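Local coordinates for MsStt7d protein (PDB 4IX3) that probably transfers phosphate from ATP to protein substrates, this chain being the catalytic domain of an alga's homolog of the state transition kinase Stt7, at residues 86-91 with 101-106; 218-223 with 321-326; 256-261 with 302-307; 312-317 with 333-338. All blocks are in the same frame, centred on the assembly; numbering follows the deposited sequence. Where two conformers were deposited one is given.

Contact 1 lies in the N-terminal lobe of the kinase fold, at the strand pair 84-90 and 106-112, while contacts 2, 3 and 4 belong to the helical C-terminal lobe on the other side of the chain's centre. Contact 1 closes first along the sequence, with its centre about 39 to 45 Å from the centres of the others. Contact 2 then spans a long part of the chain, within which contact 3 falls entirely; contacts 2 and 4 interlock, their segments alternating. Contacts 3 and 4 share helix 302-318 and have centres about 10 Å apart, meeting through Met257 with Leu314 and Phe337. Together contacts 2, 3 and 4 tie the end of the activation segment and the C-terminal helices into one body.

Contact 1: residues 86-91 with 101-106; sequences GCIELG and GTLTEG
Leu90 lays its branched end across Leu103 at about a right angle, with CD2 3.7 Å from Leu103 O. The placement of the other methyl, CD1, is doubtful, since it is modelled too near Leu103 CB; the packing rests on the crossing of the two side chains and on CD2. Leu103 has CG anti to its carbonyl carbon (chi1 -63°), and beyond it CD1 comes 4.3 Å from Ile88 CG2. Ile21 of strand 21-23 touches both Ile88 and Leu103, so branched aliphatic residues suit this buried side.

The backbones are joined by an antiparallel hydrogen-bonded pair, Leu90 with Gly106. Leu90 N donates to Gly106 O at 3.0 Å, approaching from above the carbonyl plane. In return Gly106 N donates to Leu90 O at 2.7 Å, this time in the carbonyl plane. Leu90 O also accepts from a water at 3.1 Å, and Glu105 CA makes a C-H...O contact with the same oxygen. Gly106 has backbone angles at which a CB would jam against the preceding carbonyl, hence glycine.

Glu105 has CG anti to its N (chi1 180°), which lays CG beside Gly91 O, 3.5 Å away. The chain then bends, and Glu105 OE2 accepts a hydrogen bond from the same water at 2.7 Å. A magnesium ion is bound about 4 Å from this side chain. Glu89 lays CG beside Gly106 O, whereas its carboxylate goes to Arg11 in a salt bridge.

This single hydrogen-bonded pair, with Leu90 and Leu103 packed beside it, marks the mouth of the beta hairpin joining strands 84-90 and 106-112, the fourth and fifth strands of the canonical kinase N-lobe sheet.

Contact 2: residues 218-223 with 321-326; sequences ADELYL and AERDAR
Glu220 ends the Ala-Asp-Glu run that stands where most protein kinases have the Ala-Pro-Glu (APE) motif closing the activation segment, and its salt bridge to Arg326 probably corresponds to the conserved Glu-Arg ion pair of the kinase C-lobe. Arg326 NH2 donates to Glu220 OE1 at 3.0 Å, reaching the syn side of the carboxylate while the oxygen lies in the guanidinium plane. Arg323 NE adds a longer salt bridge to Glu220 OE1, 3.6 Å away. A water donates to Glu220 OE1 at 2.6 Å and accepts from Arg323 NH2 and Arg326 NH1, linking all three side chains. Lys217 forms a salt bridge with Glu220 OE2, and Arg326 NE bonds Glu320 O.

Arg323 is extended from CG to NE, long enough to reach the backbone opposite. Its NH2 donates to Tyr222 O at 2.8 Å and NH1 to Leu223 O at 2.9 Å, both acceptors near the guanidinium plane. Tyr222 CE1 lies 3.5 Å above one face of that guanidinium, toward its rim, the two planes inclined by 52°. An alanine at Arg323 would probably leave the carbonyls of Tyr222 and Leu223 without these donors and weaken the hold on Glu220.

Arg323 also bonds His243 O and packs on Phe248, which touches Leu223 too; thus the loop between helices 302-318 and 329-332 holds the end of the activation segment and the residues after it against the start of helix 246-261.

Contact 3: residues 256-261 with 302-307; sequences VMLQLA and AALDAN
The last turns of helix 246-261 meet the first turns of helix 302-318 almost perpendicularly: the axes of the two segments pass 9.9 Å apart with an angle of 98° between their directions, and Ala261 and Ala303 bring their CA atoms within 5.5 Å. This is helix packing in the C-lobe of the protein kinase fold, between its central helix F and helix H. Alanines suit the nearest approach because each presents a single methyl; Ala261 CB lies 4.1 Å from Ala303 CB.

Leu304 carries most of the remaining contact. Its CG sits anti to its own carbonyl carbon (chi1 -58°), and the fork beyond spreads over three residues of the other helix. CD2 touches Ala261 CB at 3.7 Å and Met257 CE at 4.0 Å, while CD1 reaches Leu258 CD2 at 4.2 Å. Met257, extended beyond CG, lies antiparallel alongside Leu304; Leu258 crosses it at about a right angle. An alanine at Leu304 would probably open a gap beside the methyls of Met257, Leu258 and Ala261, leaving Met257 CE freer to move.

Around these, Met257 also packs on Met149 of helix 141-161, and Leu304 on Trp312. The contact is apolar except at its margin, where a single water joins the two helix ends, donating to Ala261 O at 2.7 Å and accepting from Ala303 N at 2.9 Å.

Contact 4: residues 312-317 with 333-338; sequences WDLCQR and LSHAFF
Leu314 and His335 make a CH-pi contact: Leu314 CB stands 3.8 Å from the centroid of the imidazole, only 5° off the ring normal, so the methylene sits over the middle of one face. His335 has CG anti to its backbone N (chi1 -168°), which sets CG on the side of the helix. Beyond CB, Leu314 continues past the histidine, and its CD1 lies 4.0 Å from His335 CB.

Purely apolar contacts come next. Leu314 CD2 meets both phenylalanines, 3.8 Å from Phe337 CD2 and 3.7 Å from Phe338 CE2, the leucine crossing each at about a right angle. The rings also touch one another: Phe337 CD2 lies over a face of Phe338, toward its rim. Both are covered by helix 141-161, Phe337 against Leu142 and Thr145 and Phe338 against Met149. Arg317 adds an aliphatic contact, its CG 4.2 Å from His335 ND1, while its guanidinium bonds Ala325 O.

Polar contacts are few. Asp313 brings its carboxylate near the imidazole, but the modelled approach to CE1 is too short to be relied on.

The His-Ala-Phe-Phe run resembles the His-Pro-x-Phe sequence that ends many kinase domains. A histidine fits here because its face can take the leucine methylene while NE2 can make a weak hydrogen bond with Ala310 O; the contact is therefore chiefly apolar.

Contact 1: residues 86-91 with 101-106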
loop_
_atom_site.group_PDB
_atom_site.type_symbol
_atom_site.label_atom_id
_atom_site.label_comp_id
_atom_site.label_asym_id
_atom_site.label_seq_id
_atom_site.Cartn_x
_atom_site.Cartn_y
_atom_site.Cartn_z
ATOM N N GLY B 86 19.479 0.680 -12.285
ATOM C CA GLY B 86 18.753 0.137 -13.433
ATOM C C GLY B 86 17.666 -0.844 -13.062
ATOM O O GLY B 86 17.137 -0.813 -11.950
ATOM N N CYS B 87 17.277 -1.647 -14.037
ATOM C CA CYS B 87 16.191 -2.589 -13.858
ATOM C C CYS B 87 16.651 -4.009 -14.118
ATOM O O CYS B 87 17.699 -4.205 -14.729
ATOM C CB CYS B 87 15.002 -2.223 -14.747
ATOM S SG CYS B 87 15.268 -2.572 -16.493
ATOM N N ILE B 88 15.831 -4.978 -13.709
ATOM C CA ILE B 88 16.026 -6.393 -14.075
ATOM C C ILE B 88 14.649 -6.992 -14.202
ATOM O O ILE B 88 13.916 -7.014 -13.214
ATOM C CB ILE B 88 16.824 -7.196 -12.989
ATOM C CG1 ILE B 88 17.951 -6.358 -12.393
ATOM C CG2 ILE B 88 17.318 -8.519 -13.622
ATOM C CD1 ILE B 88 17.593 -5.632 -11.098
ATOM N N GLU B 89 14.268 -7.499 -15.360
ATOM C CA GLU B 89 12.977 -8.161 -15.522
ATOM C C GLU B 89 13.162 -9.660 -15.681
ATOM O O GLU B 89 13.902 -10.064 -16.508
ATOM C CB GLU B 89 12.231 -7.555 -16.688
ATOM C CG GLU B 89 10.766 -7.989 -16.736
ATOM C CD GLU B 89 9.967 -7.250 -17.782
ATOM O OE1 GLU B 89 10.515 -6.815 -18.797
ATOM O OE2 GLU B 89 8.777 -7.087 -17.568
ATOM N N LEU B 90 12.494 -10.453 -14.850
ATOM C CA LEU B 90 12.642 -11.902 -14.903
ATOM C C LEU B 90 11.361 -12.561 -15.395
ATOM O O LEU B 90 10.263 -12.170 -14.997
ATOM C CB LEU B 90 13.021 -12.453 -13.526
ATOM C CG LEU B 90 14.518 -12.532 -13.217
ATOM C CD1 LEU B 90 14.892 -11.546 -12.119
ATOM C CD2 LEU B 90 14.912 -13.948 -12.827
ATOM N N GLY B 91 11.500 -13.559 -16.260
ATOM C CA GLY B 91 10.322 -14.251 -16.801
ATOM C C GLY B 91 9.858 -15.326 -15.842
ATOM O O GLY B 91 10.286 -15.425 -14.689
ATOM N N GLY B 101 16.443 -16.655 -2.144
ATOM C CA GLY B 101 17.335 -15.547 -2.469
ATOM C C GLY B 101 17.436 -15.133 -3.925
ATOM O O GLY B 101 18.348 -14.409 -4.307
ATOM N N THR B 102 16.458 -15.540 -4.731
ATOM C CA THR B 102 16.494 -15.244 -6.145
ATOM C C THR B 102 15.324 -14.363 -6.532
ATOM O O THR B 102 14.205 -14.470 -5.982
ATOM C CB THR B 102 16.487 -16.522 -6.995
ATOM O OG1 THR B 102 15.427 -17.360 -6.534
ATOM C CG2 THR B 102 17.817 -17.227 -6.894
ATOM N N LEU B 103 15.553 -13.509 -7.517
ATOM C CA LEU B 103 14.502 -12.590 -7.971
ATOM C C LEU B 103 13.316 -13.312 -8.598
ATOM O O LEU B 103 13.497 -14.191 -9.458
ATOM C CB LEU B 103 15.060 -11.576 -8.984
ATOM C CG LEU B 103 16.132 -10.658 -8.413
ATOM C CD1 LEU B 103 16.714 -9.884 -9.586
ATOM C CD2 LEU B 103 15.596 -9.739 -7.315
ATOM N N THR B 104 12.098 -12.904 -8.242
ATOM C CA THR B 104 10.878 -13.537 -8.766
ATOM C C THR B 104 10.456 -12.947 -10.117
ATOM O O THR B 104 10.880 -11.830 -10.522
ATOM C CB THR B 104 9.742 -13.369 -7.750
ATOM O OG1 THR B 104 9.660 -11.985 -7.418
ATOM C CG2 THR B 104 10.020 -14.158 -6.477
ATOM N N GLU B 105 9.604 -13.678 -10.831
ATOM C CA GLU B 105 9.062 -13.199 -12.116
ATOM C C GLU B 105 8.549 -11.754 -12.007
ATOM O O GLU B 105 7.772 -11.423 -11.089
ATOM C CB GLU B 105 7.931 -14.188 -12.519
ATOM C CG GLU B 105 7.254 -13.839 -13.838
ATOM C CD GLU B 105 6.121 -12.802 -13.768
ATOM O OE1 GLU B 105 5.312 -12.917 -12.796
ATOM O OE2 GLU B 105 6.002 -11.924 -14.668
ATOM N N GLY B 106 8.882 -10.923 -12.992
ATOM C CA GLY B 106 8.398 -9.549 -13.120
ATOM C C GLY B 106 9.544 -8.535 -13.094
ATOM O O GLY B 106 10.708 -8.873 -13.049
HETATM O O HOH W 1 7.817 -11.307 -16.607
#

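Contact 2: residues 218-223 with 321-326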
loop_
_atom_site.group_PDB
_atom_site.type_symbol
_atom_site.label_atom_id
_atom_site.label_comp_id
_atom_site.label_asym_id
_atom_site.label_seq_id
_atom_site.Cartn_x
_atom_site.Cartn_y
_atom_site.Cartn_z
ATOM N N ALA B 218 -3.412 19.561 5.001
ATOM C CA ALA B 218 -4.580 18.684 4.944
ATOM C C ALA B 218 -5.474 18.977 3.739
ATOM O O ALA B 218 -6.144 18.088 3.216
ATOM C CB ALA B 218 -5.379 18.744 6.231
ATOM N N ASP B 219 -5.519 20.226 3.294
ATOM C CA ASP B 219 -6.367 20.563 2.160
ATOM C C ASP B 219 -5.601 20.741 0.841
ATOM O O ASP B 219 -6.127 21.333 -0.106
ATOM C CB ASP B 219 -7.209 21.792 2.476
ATOM C CG ASP B 219 -6.380 23.055 2.552
ATOM O OD1 ASP B 219 -5.132 22.966 2.695
ATOM O OD2 ASP B 219 -7.009 24.133 2.613
ATOM N N GLU B 220 -4.362 20.239 0.806
ATOM C CA GLU B 220 -3.523 20.285 -0.402
ATOM C C GLU B 220 -2.828 18.935 -0.543
ATOM O O GLU B 220 -1.595 18.828 -0.506
ATOM C CB GLU B 220 -2.492 21.404 -0.363
ATOM C CG GLU B 220 -3.180 22.749 -0.238
ATOM C CD GLU B 220 -2.233 23.929 -0.162
ATOM O OE1 GLU B 220 -1.010 23.764 -0.406
ATOM O OE2 GLU B 220 -2.744 25.017 0.198
ATOM N N LEU B 221 -3.640 17.921 -0.834
ATOM C CA LEU B 221 -3.166 16.562 -1.082
ATOM C C LEU B 221 -2.807 16.333 -2.564
ATOM O O LEU B 221 -2.470 15.223 -2.976
ATOM C CB LEU B 221 -4.174 15.535 -0.532
ATOM C CG LEU B 221 -4.493 15.761 0.943
ATOM C CD1 LEU B 221 -5.568 14.745 1.314
ATOM C CD2 LEU B 221 -3.269 15.708 1.854
ATOM N N TYR B 222 -2.840 17.385 -3.365
ATOM C CA TYR B 222 -2.636 17.334 -4.811
ATOM C C TYR B 222 -1.352 18.060 -5.242
ATOM O O TYR B 222 -0.817 18.887 -4.492
ATOM C CB TYR B 222 -3.819 18.024 -5.513
ATOM C CG TYR B 222 -4.055 19.478 -5.056
ATOM C CD1 TYR B 222 -3.266 20.535 -5.548
ATOM C CD2 TYR B 222 -5.034 19.775 -4.102
ATOM C CE1 TYR B 222 -3.447 21.839 -5.103
ATOM C CE2 TYR B 222 -5.231 21.081 -3.666
ATOM C CZ TYR B 222 -4.438 22.096 -4.161
ATOM O OH TYR B 222 -4.705 23.363 -3.688
ATOM N N LEU B 223 -0.919 17.841 -6.484
ATOM C CA LEU B 223 0.060 18.688 -7.161
ATOM C C LEU B 223 -0.629 19.745 -8.003
ATOM O O LEU B 223 -0.282 20.928 -7.924
ATOM C CB LEU B 223 1.057 17.881 -8.005
ATOM C CG LEU B 223 1.965 16.939 -7.215
ATOM C CD1 LEU B 223 2.976 16.286 -8.136
ATOM C CD2 LEU B 223 2.699 17.676 -6.099
ATOM N N ALA B 321 0.322 29.242 4.123
ATOM C CA ALA B 321 -0.927 28.576 3.786
ATOM C C ALA B 321 -1.174 28.573 2.282
ATOM O O ALA B 321 -1.607 27.562 1.705
ATOM C CB ALA B 321 -2.072 29.257 4.521
ATOM N N GLU B 322 -0.858 29.690 1.621
ATOM C CA GLU B 322 -1.067 29.865 0.191
ATOM C C GLU B 322 0.175 29.517 -0.591
ATOM O O GLU B 322 1.240 30.046 -0.296
ATOM C CB GLU B 322 -1.485 31.308 -0.103
ATOM C CG GLU B 322 -2.801 31.685 0.530
ATOM C CD GLU B 322 -3.961 30.952 -0.098
ATOM O OE1 GLU B 322 -3.846 30.624 -1.305
ATOM O OE2 GLU B 322 -4.988 30.763 0.604
ATOM N N ARG B 323 0.051 28.671 -1.615
ATOM C CA ARG B 323 1.176 28.366 -2.486
ATOM C C ARG B 323 1.822 29.599 -3.099
ATOM O O ARG B 323 3.031 29.674 -3.269
ATOM C CB ARG B 323 0.778 27.362 -3.574
ATOM C CG ARG B 323 0.783 25.950 -3.049
ATOM C CD ARG B 323 0.615 24.994 -4.212
ATOM N NE ARG B 323 0.537 23.670 -3.632
ATOM C CZ ARG B 323 0.306 22.583 -4.361
ATOM N NH1 ARG B 323 0.218 22.722 -5.679
ATOM N NH2 ARG B 323 0.175 21.419 -3.751
ATOM N N ASP B 324 0.992 30.604 -3.354
ATOM C CA ASP B 324 1.488 31.819 -3.988
ATOM C C ASP B 324 2.385 32.645 -3.082
ATOM O O ASP B 324 3.080 33.520 -3.579
ATOM C CB ASP B 324 0.342 32.710 -4.468
ATOM C CG ASP B 324 -0.260 32.204 -5.762
ATOM O OD1 ASP B 324 0.296 31.236 -6.335
ATOM O OD2 ASP B 324 -1.278 32.745 -6.212
ATOM N N ALA B 325 2.334 32.359 -1.784
ATOM C CA ALA B 325 3.141 33.054 -0.794
ATOM C C ALA B 325 4.274 32.134 -0.332
ATOM O O ALA B 325 5.192 32.593 0.333
ATOM C CB ALA B 325 2.245 33.445 0.393
ATOM N N ARG B 326 4.227 30.831 -0.632
ATOM C CA ARG B 326 5.151 29.871 -0.032
ATOM C C ARG B 326 6.474 29.849 -0.807
ATOM O O ARG B 326 6.463 29.823 -2.052
ATOM C CB ARG B 326 4.496 28.479 -0.075
ATOM C CG ARG B 326 5.205 27.430 0.774
ATOM C CD ARG B 326 4.492 26.076 0.692
ATOM N NE ARG B 326 3.074 26.183 1.070
ATOM C CZ ARG B 326 2.101 25.376 0.651
ATOM N NH1 ARG B 326 2.416 24.322 -0.074
ATOM N NH2 ARG B 326 0.842 25.592 0.996
HETATM O O HOH W 2 0.776 21.952 -0.828
HETATM O O HOH W 3 -2.364 27.082 -1.883
#

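Contact 3: residues 256-261 with 302-307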
loop_
_atom_site.group_PDB
_atom_site.type_symbol
_atom_site.label_atom_id
_atom_site.label_comp_id
_atom_site.label_asym_id
_atom_site.label_seq_id
_atom_site.Cartn_x
_atom_site.Cartn_y
_atom_site.Cartn_z
ATOM N N VAL B 256 9.947 18.544 7.752
ATOM C CA VAL B 256 11.235 17.941 8.122
ATOM C C VAL B 256 11.979 18.929 9.045
ATOM O O VAL B 256 12.553 18.490 10.034
ATOM C CB VAL B 256 12.087 17.691 6.851
ATOM C CG1 VAL B 256 13.521 17.278 7.191
ATOM C CG2 VAL B 256 11.426 16.603 5.989
ATOM N N MET B 257 12.025 20.201 8.672
ATOM C CA MET B 257 12.727 21.177 9.487
ATOM C C MET B 257 12.197 21.256 10.926
ATOM O O MET B 257 12.999 21.282 11.878
ATOM C CB MET B 257 12.602 22.540 8.858
ATOM C CG MET B 257 13.332 23.612 9.680
ATOM S SD MET B 257 13.691 25.049 8.702
ATOM C CE MET B 257 14.347 26.139 9.990
ATOM N N LEU B 258 10.860 21.267 11.084
ATOM C CA LEU B 258 10.291 21.266 12.437
ATOM C C LEU B 258 10.799 20.086 13.237
ATOM O O LEU B 258 11.108 20.210 14.420
ATOM C CB LEU B 258 8.774 21.213 12.374
ATOM C CG LEU B 258 8.099 22.514 11.884
ATOM C CD1 LEU B 258 6.675 22.300 11.422
ATOM C CD2 LEU B 258 8.129 23.601 12.979
ATOM N N GLN B 259 10.783 18.883 12.638
ATOM C CA GLN B 259 11.208 17.724 13.384
ATOM C C GLN B 259 12.694 17.720 13.711
ATOM O O GLN B 259 13.085 17.282 14.780
ATOM C CB GLN B 259 10.792 16.477 12.615
ATOM C CG GLN B 259 9.288 16.392 12.419
ATOM C CD GLN B 259 8.785 14.997 12.140
ATOM O OE1 GLN B 259 8.033 14.394 12.946
ATOM N NE2 GLN B 259 9.084 14.540 10.963
ATOM N N LEU B 260 13.523 18.137 12.746
ATOM C CA LEU B 260 14.954 18.205 13.057
ATOM C C LEU B 260 15.210 19.237 14.165
ATOM O O LEU B 260 16.066 19.007 15.001
ATOM C CB LEU B 260 15.740 18.570 11.796
ATOM C CG LEU B 260 15.636 17.497 10.703
ATOM C CD1 LEU B 260 16.398 18.029 9.518
ATOM C CD2 LEU B 260 16.207 16.198 11.248
ATOM N N ALA B 261 14.518 20.374 14.088
ATOM C CA ALA B 261 14.787 21.501 14.986
ATOM C C ALA B 261 14.290 21.296 16.413
ATOM O O ALA B 261 14.883 21.870 17.336
ATOM C CB ALA B 261 14.180 22.766 14.391
ATOM N N ALA B 302 14.628 26.257 20.993
ATOM C CA ALA B 302 15.860 27.082 20.844
ATOM C C ALA B 302 16.358 27.154 19.398
ATOM O O ALA B 302 16.830 28.222 18.950
ATOM C CB ALA B 302 16.984 26.579 21.724
ATOM N N ALA B 303 16.352 26.039 18.651
ATOM C CA ALA B 303 16.887 26.089 17.292
ATOM C C ALA B 303 16.138 27.058 16.379
ATOM O O ALA B 303 16.738 27.647 15.465
ATOM C CB ALA B 303 16.997 24.676 16.683
ATOM N N LEU B 304 14.821 27.143 16.543
ATOM C CA LEU B 304 14.000 28.040 15.758
ATOM C C LEU B 304 14.122 29.472 16.292
ATOM O O LEU B 304 14.032 30.426 15.500
ATOM C CB LEU B 304 12.532 27.586 15.745
ATOM C CG LEU B 304 12.351 26.156 15.199
ATOM C CD1 LEU B 304 10.866 25.811 15.246
ATOM C CD2 LEU B 304 12.871 26.119 13.760
ATOM N N ASP B 305 14.273 29.603 17.624
ATOM C CA ASP B 305 14.437 30.921 18.256
ATOM C C ASP B 305 15.773 31.581 17.887
ATOM O O ASP B 305 15.881 32.811 17.924
ATOM C CB ASP B 305 14.467 30.753 19.772
ATOM C CG ASP B 305 13.098 30.384 20.347
ATOM O OD1 ASP B 305 12.070 30.698 19.719
ATOM O OD2 ASP B 305 13.064 29.814 21.465
ATOM N N ALA B 306 16.825 30.808 17.600
ATOM C CA ALA B 306 18.183 31.352 17.534
ATOM C C ALA B 306 18.247 32.447 16.474
ATOM O O ALA B 306 17.592 32.415 15.424
ATOM C CB ALA B 306 19.154 30.234 17.172
ATOM N N ASN B 307 19.131 33.405 16.742
ATOM C CA ASN B 307 19.485 34.413 15.745
ATOM C C ASN B 307 18.280 35.191 15.243
ATOM O O ASN B 307 18.013 35.273 14.035
ATOM C CB ASN B 307 20.282 33.793 14.596
ATOM C CG ASN B 307 21.531 33.078 15.085
ATOM O OD1 ASN B 307 22.368 33.643 15.810
ATOM N ND2 ASN B 307 21.606 31.785 14.789
HETATM O O HOH W 4 15.310 23.473 19.437
#

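Contact 4: residues 312-317 with 333-338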
loop_
_atom_site.group_PDB
_atom_site.type_symbol
_atom_site.label_atom_id
_atom_site.label_comp_id
_atom_site.label_asym_id
_atom_site.label_seq_id
_atom_site.Cartn_x
_atom_site.Cartn_y
_atom_site.Cartn_z
ATOM N N TRP B 312 12.284 30.024 12.867
ATOM C CA TRP B 312 10.845 30.265 12.752
ATOM C C TRP B 312 10.513 30.915 11.430
ATOM O O TRP B 312 9.475 30.588 10.815
ATOM C CB TRP B 312 10.331 31.164 13.869
ATOM C CG TRP B 312 10.251 30.489 15.203
ATOM C CD1 TRP B 312 10.936 30.813 16.356
ATOM C CD2 TRP B 312 9.310 29.431 15.576
ATOM N NE1 TRP B 312 10.480 30.063 17.407
ATOM C CE2 TRP B 312 9.540 29.167 16.993
ATOM C CE3 TRP B 312 8.363 28.682 14.882
ATOM C CZ2 TRP B 312 8.825 28.195 17.685
ATOM C CZ3 TRP B 312 7.637 27.723 15.593
ATOM C CH2 TRP B 312 7.860 27.484 16.963
ATOM N N ASP B 313 11.276 31.930 11.019
ATOM C CA ASP B 313 10.951 32.628 9.809
ATOM C C ASP B 313 11.047 31.676 8.614
ATOM O O ASP B 313 10.223 31.752 7.713
ATOM C CB ASP B 313 11.867 33.848 9.569
ATOM C CG ASP B 313 11.330 34.720 8.441
ATOM O OD1 ASP B 313 11.894 34.682 7.329
ATOM O OD2 ASP B 313 10.281 35.398 8.625
ATOM N N LEU B 314 12.072 30.828 8.572
ATOM C CA LEU B 314 12.228 29.925 7.416
ATOM C C LEU B 314 11.098 28.899 7.383
ATOM O O LEU B 314 10.545 28.579 6.327
ATOM C CB LEU B 314 13.592 29.216 7.463
ATOM C CG LEU B 314 13.823 28.184 6.356
ATOM C CD1 LEU B 314 13.583 28.733 4.947
ATOM C CD2 LEU B 314 15.209 27.545 6.503
ATOM N N CYS B 315 10.742 28.373 8.537
ATOM C CA CYS B 315 9.546 27.525 8.638
ATOM C C CYS B 315 8.327 28.262 8.097
ATOM O O CYS B 315 7.562 27.693 7.328
ATOM C CB CYS B 315 9.265 27.056 10.072
ATOM S SG CYS B 315 10.376 25.771 10.661
ATOM N N GLN B 316 8.107 29.522 8.489
ATOM C CA GLN B 316 6.966 30.282 7.985
ATOM C C GLN B 316 7.013 30.364 6.451
ATOM O O GLN B 316 5.994 30.197 5.763
ATOM C CB GLN B 316 6.929 31.709 8.559
ATOM C CG GLN B 316 5.790 32.553 7.962
ATOM C CD GLN B 316 4.441 32.020 8.386
ATOM O OE1 GLN B 316 3.846 31.136 7.743
ATOM N NE2 GLN B 316 3.960 32.524 9.505
ATOM N N ARG B 317 8.203 30.611 5.903
ATOM C CA ARG B 317 8.347 30.698 4.440
ATOM C C ARG B 317 7.995 29.391 3.729
ATOM O O ARG B 317 7.296 29.401 2.725
ATOM C CB ARG B 317 9.808 31.038 4.047
ATOM C CG ARG B 317 10.352 32.385 4.545
ATOM C CD ARG B 317 9.542 33.438 3.864
ATOM N NE ARG B 317 9.708 33.370 2.394
ATOM C CZ ARG B 317 8.704 33.220 1.528
ATOM N NH1 ARG B 317 7.435 33.200 1.935
ATOM N NH2 ARG B 317 8.964 33.139 0.229
ATOM N N LEU B 333 16.913 28.365 0.167
ATOM C CA LEU B 333 18.338 28.174 0.411
ATOM C C LEU B 333 19.109 29.435 0.783
ATOM O O LEU B 333 20.167 29.334 1.415
ATOM C CB LEU B 333 19.010 27.659 -0.851
ATOM C CG LEU B 333 19.182 26.168 -0.968
ATOM C CD1 LEU B 333 19.985 25.954 -2.228
ATOM C CD2 LEU B 333 19.878 25.535 0.223
ATOM N N SER B 334 18.609 30.603 0.369
ATOM C CA SER B 334 19.307 31.887 0.597
ATOM C C SER B 334 18.957 32.492 1.959
ATOM O O SER B 334 19.348 33.598 2.299
ATOM C CB SER B 334 19.024 32.884 -0.530
ATOM O OG SER B 334 17.637 33.165 -0.587
ATOM N N HIS B 335 18.068 31.823 2.675
ATOM C CA HIS B 335 17.560 32.370 3.923
ATOM C C HIS B 335 18.644 32.626 4.946
ATOM O O HIS B 335 19.632 31.884 5.040
ATOM C CB HIS B 335 16.473 31.453 4.484
ATOM C CG HIS B 335 15.696 32.077 5.599
ATOM N ND1 HIS B 335 14.486 32.688 5.442
ATOM C CD2 HIS B 335 16.064 32.221 6.919
ATOM C CE1 HIS B 335 14.081 33.136 6.662
ATOM N NE2 HIS B 335 15.052 32.837 7.548
ATOM N N ALA B 336 18.462 33.687 5.742
ATOM C CA ALA B 336 19.359 33.973 6.865
ATOM C C ALA B 336 19.644 32.795 7.786
ATOM O O ALA B 336 20.704 32.732 8.413
ATOM C CB ALA B 336 18.785 35.112 7.724
ATOM N N PHE B 337 18.705 31.851 7.907
ATOM C CA PHE B 337 18.950 30.683 8.715
ATOM C C PHE B 337 20.262 29.942 8.376
ATOM O O PHE B 337 20.891 29.330 9.233
ATOM C CB PHE B 337 17.730 29.739 8.578
ATOM C CG PHE B 337 17.833 28.511 9.441
ATOM C CD1 PHE B 337 17.606 28.592 10.812
ATOM C CD2 PHE B 337 18.114 27.273 8.865
ATOM C CE1 PHE B 337 17.749 27.484 11.636
ATOM C CE2 PHE B 337 18.172 26.136 9.665
ATOM C CZ PHE B 337 17.985 26.232 11.047
ATOM N N PHE B 338 20.671 30.025 7.116
ATOM C CA PHE B 338 21.856 29.326 6.621
ATOM C C PHE B 338 23.118 30.162 6.674
ATOM O O PHE B 338 24.186 29.653 6.299
ATOM C CB PHE B 338 21.618 28.794 5.201
ATOM C CG PHE B 338 20.489 27.795 5.150
ATOM C CD1 PHE B 338 20.629 26.552 5.769
ATOM C CD2 PHE B 338 19.294 28.123 4.497
ATOM C CE1 PHE B 338 19.564 25.657 5.799
ATOM C CE2 PHE B 338 18.233 27.210 4.478
ATOM C CZ PHE B 338 18.383 25.993 5.124
#